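Long-range contact in phosphoribosylaminoimidazole-succinocarboxamide synthase (PDB 2CNQ), which joins aspartate to carboxyaminoimidazole ribotide at the expense of ATP, forming SAICAR in de novo purine biosynthesis: residues P116-R122 and I158-K164. Residues are numbered along the deposited sequence; the frame is centred on the assembly and turned at random. Where two conformers were deposited one is given.
Sequences PLEVIVR and IFTPSTK. With AMZ (aminoimidazole 4-carboxamide ribonucleotide), chain C.
R122 and T160 meet at the phosphate end of an antiparallel pairing in which the end of outer strand 153-159 and the extended chain after it run beside strand 113-122 of the mixed sheet. The T160 hydroxyl lies at the edge of the guanidinium, where R122 NE gives OG1 a weak, bent bond (2.8 Å, 130°). The firmer bonds are to the AMZ phosphate: R122 NH1 points almost straight at OP2 (2.9 Å, 177°) and NH2 at OP1. The chain is extended from CG to NE, which carries the charge out to the phosphate, while CG2 of I120 sits under one guanidinium face, offset toward its rim. NH2 is also hydrogen-bonded to H140 NE2, a second restraint on the group's rotation. I120 also reaches the ligand itself, its CD1 touching C5 of the imidazole at 3.7 Å.

The backbones hold these groups in place. R122 and I158 form a hydrogen-bonded pair with both N-H...O bonds made, and T160 N donates nearly linearly to I120 O (2.8 Å). The next rung is irregular: V119 centres an inverse gamma turn, and pairing resumes at E118 and S162, again through two bonds. E118, bent at chi2 (-64°), directs its carboxylate to the AMZ carboxamide end and passes the K164 chain at about a right angle. The carboxylates of D171 and E219 lie close by, and the E118 side chain is about 6 Å from the bound magnesium ion.

On the opposite side of the pairing, V119 CG1 packs obliquely against F159 CE2 (3.9 Å), L117 CD1 lies at the ring's edge, and helices 176-183 and 185-209 cover this apolar layer. Over the centre of the F159 ring sits P161 CD, 3.6 Å above its plane.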
loop_
_atom_site.group_PDB
_atom_site.type_symbol
_atom_site.label_atom_id
_atom_site.label_comp_id
_atom_site.label_asym_id
_atom_site.label_seq_id
_atom_site.Cartn_x
_atom_site.Cartn_y
_atom_site.Cartn_z
ATOM N N PRO A 116 -3.083 11.480 -9.693
ATOM C CA PRO A 116 -1.663 11.261 -9.781
ATOM C C PRO A 116 -0.910 11.694 -8.541
ATOM O O PRO A 116 -0.037 12.549 -8.570
ATOM C CB PRO A 116 -1.271 12.100 -10.974
ATOM C CG PRO A 116 -2.211 13.236 -10.883
ATOM C CD PRO A 116 -3.491 12.589 -10.564
ATOM N N LEU A 117 -1.268 11.104 -7.434
ATOM C CA LEU A 117 -0.654 11.382 -6.161
ATOM C C LEU A 117 -0.509 10.114 -5.415
ATOM O O LEU A 117 -1.347 9.242 -5.506
ATOM C CB LEU A 117 -1.541 12.266 -5.306
ATOM C CG LEU A 117 -1.856 13.632 -5.854
ATOM C CD1 LEU A 117 -2.936 14.270 -5.032
ATOM C CD2 LEU A 117 -0.616 14.487 -5.870
ATOM N N GLU A 118 0.530 10.023 -4.634
ATOM C CA GLU A 118 0.567 9.076 -3.552
ATOM C C GLU A 118 -0.142 9.760 -2.419
ATOM O O GLU A 118 0.286 10.785 -1.923
ATOM C CB GLU A 118 1.963 8.750 -3.136
ATOM C CG GLU A 118 2.854 8.291 -4.215
ATOM C CD GLU A 118 2.457 7.000 -4.862
ATOM O OE1 GLU A 118 3.256 6.564 -5.717
ATOM O OE2 GLU A 118 1.426 6.394 -4.591
ATOM N N VAL A 119 -1.279 9.225 -2.055
ATOM C CA VAL A 119 -2.149 9.863 -1.087
ATOM C C VAL A 119 -1.758 9.357 0.267
ATOM O O VAL A 119 -2.340 8.438 0.800
ATOM C CB VAL A 119 -3.589 9.608 -1.441
ATOM C CG1 VAL A 119 -4.508 10.233 -0.433
ATOM C CG2 VAL A 119 -3.885 10.135 -2.834
ATOM N N ILE A 120 -0.711 9.948 0.793
ATOM C CA ILE A 120 -0.165 9.545 2.053
ATOM C C ILE A 120 -0.864 10.281 3.144
ATOM O O ILE A 120 -1.074 11.478 3.076
ATOM C CB ILE A 120 1.309 9.804 2.093
ATOM C CG1 ILE A 120 2.006 8.966 1.051
ATOM C CG2 ILE A 120 1.887 9.575 3.457
ATOM C CD1 ILE A 120 3.363 9.475 0.705
ATOM N N VAL A 121 -1.233 9.552 4.178
ATOM C CA VAL A 121 -1.721 10.113 5.404
ATOM C C VAL A 121 -0.815 9.674 6.497
ATOM O O VAL A 121 -0.481 8.520 6.592
ATOM C CB VAL A 121 -3.147 9.693 5.707
ATOM C CG1 VAL A 121 -3.596 10.336 6.997
ATOM C CG2 VAL A 121 -4.050 10.071 4.591
ATOM N N ARG A 122 -0.431 10.629 7.318
ATOM C CA ARG A 122 0.414 10.369 8.450
ATOM C C ARG A 122 -0.333 10.662 9.711
ATOM O O ARG A 122 -0.762 11.764 9.937
ATOM C CB ARG A 122 1.647 11.202 8.408
ATOM C CG ARG A 122 2.398 11.065 7.121
ATOM C CD ARG A 122 3.604 11.951 7.128
ATOM N NE ARG A 122 4.217 11.983 5.829
ATOM C CZ ARG A 122 5.125 11.145 5.419
ATOM N NH1 ARG A 122 5.678 10.279 6.217
ATOM N NH2 ARG A 122 5.495 11.202 4.164
ATOM N N ILE A 158 -2.517 13.845 8.963
ATOM C CA ILE A 158 -2.307 14.796 7.932
ATOM C C ILE A 158 -2.093 14.139 6.608
ATOM O O ILE A 158 -1.377 13.160 6.459
ATOM C CB ILE A 158 -1.191 15.735 8.265
ATOM C CG1 ILE A 158 0.106 15.066 8.614
ATOM C CG2 ILE A 158 -1.663 16.661 9.404
ATOM C CD1 ILE A 158 1.241 16.008 8.720
ATOM N N PHE A 159 -2.746 14.710 5.612
ATOM C CA PHE A 159 -2.514 14.395 4.232
ATOM C C PHE A 159 -1.222 15.022 3.793
ATOM O O PHE A 159 -1.042 16.216 3.876
ATOM C CB PHE A 159 -3.667 14.953 3.443
ATOM C CG PHE A 159 -3.444 14.980 1.968
ATOM C CD1 PHE A 159 -3.481 16.182 1.302
ATOM C CD2 PHE A 159 -3.274 13.834 1.235
ATOM C CE1 PHE A 159 -3.388 16.223 -0.065
ATOM C CE2 PHE A 159 -3.132 13.887 -0.123
ATOM C CZ PHE A 159 -3.207 15.088 -0.769
ATOM N N THR A 160 -0.318 14.184 3.318
ATOM C CA THR A 160 0.993 14.610 2.933
ATOM C C THR A 160 1.309 13.954 1.616
ATOM O O THR A 160 1.874 12.885 1.556
ATOM C CB THR A 160 2.020 14.308 3.987
ATOM O OG1 THR A 160 2.155 12.904 4.150
ATOM C CG2 THR A 160 1.660 14.902 5.303
ATOM N N PRO A 161 0.892 14.543 0.528
ATOM C CA PRO A 161 1.006 13.866 -0.751
ATOM C C PRO A 161 2.400 13.772 -1.230
ATOM O O PRO A 161 3.231 14.590 -0.925
ATOM C CB PRO A 161 0.173 14.727 -1.676
ATOM C CG PRO A 161 0.222 16.078 -1.040
ATOM C CD PRO A 161 0.231 15.833 0.434
ATOM N N SER A 162 2.624 12.785 -2.071
ATOM C CA SER A 162 3.803 12.751 -2.863
ATOM C C SER A 162 3.413 12.585 -4.296
ATOM O O SER A 162 2.338 12.138 -4.625
ATOM C CB SER A 162 4.727 11.668 -2.372
ATOM O OG SER A 162 4.429 10.478 -2.990
ATOM N N THR A 163 4.338 12.925 -5.154
ATOM C CA THR A 163 4.141 12.666 -6.541
ATOM C C THR A 163 4.258 11.204 -6.746
ATOM O O THR A 163 4.733 10.460 -5.897
ATOM C CB THR A 163 5.164 13.382 -7.359
ATOM O OG1 THR A 163 6.433 12.810 -7.036
ATOM C CG2 THR A 163 5.125 14.880 -7.126
ATOM N N LYS A 164 3.808 10.793 -7.909
ATOM C CA LYS A 164 4.070 9.478 -8.436
ATOM C C LYS A 164 5.189 9.628 -9.413
ATOM O O LYS A 164 4.983 10.143 -10.518
ATOM C CB LYS A 164 2.830 8.931 -9.121
ATOM C CG LYS A 164 1.711 8.724 -8.146
ATOM C CD LYS A 164 0.422 8.366 -8.800
ATOM C CE LYS A 164 0.464 7.028 -9.396
ATOM N NZ LYS A 164 -0.789 6.779 -10.062
HETATM O O5 AMZ C . 4.502 2.793 -2.653
HETATM C C6 AMZ C . 4.756 3.973 -2.530
HETATM N N2 AMZ C . 5.095 4.761 -3.544
HETATM C C3A AMZ C . 4.676 4.614 -1.232
HETATM C C7A AMZ C . 4.386 3.995 -0.054
HETATM N N3 AMZ C . 4.029 2.731 0.241
HETATM N N1 AMZ C . 4.916 5.918 -1.007
HETATM C C5 AMZ C . 4.764 6.110 0.284
HETATM N N AMZ C . 4.456 4.938 0.884
HETATM C C1 AMZ C . 4.148 4.767 2.281
HETATM C C2 AMZ C . 5.303 4.301 3.115
HETATM C C3 AMZ C . 4.957 4.844 4.472
HETATM O O2 AMZ C . 4.015 3.956 5.031
HETATM O O1 AMZ C . 5.403 2.894 3.057
HETATM O O AMZ C . 3.842 6.042 2.771
HETATM C C AMZ C . 4.290 6.162 4.113
HETATM C C4 AMZ C . 5.178 7.355 4.252
HETATM O O3 AMZ C . 6.437 7.050 3.676
HETATM P P AMZ C . 7.624 8.101 3.856
HETATM O OP1 AMZ C . 7.303 9.289 3.011
HETATM O O4 AMZ C . 8.835 7.352 3.354
HETATM O OP2 AMZ C . 7.734 8.484 5.296
HETATM O O HOH W 1 2.406 12.664 -9.569
#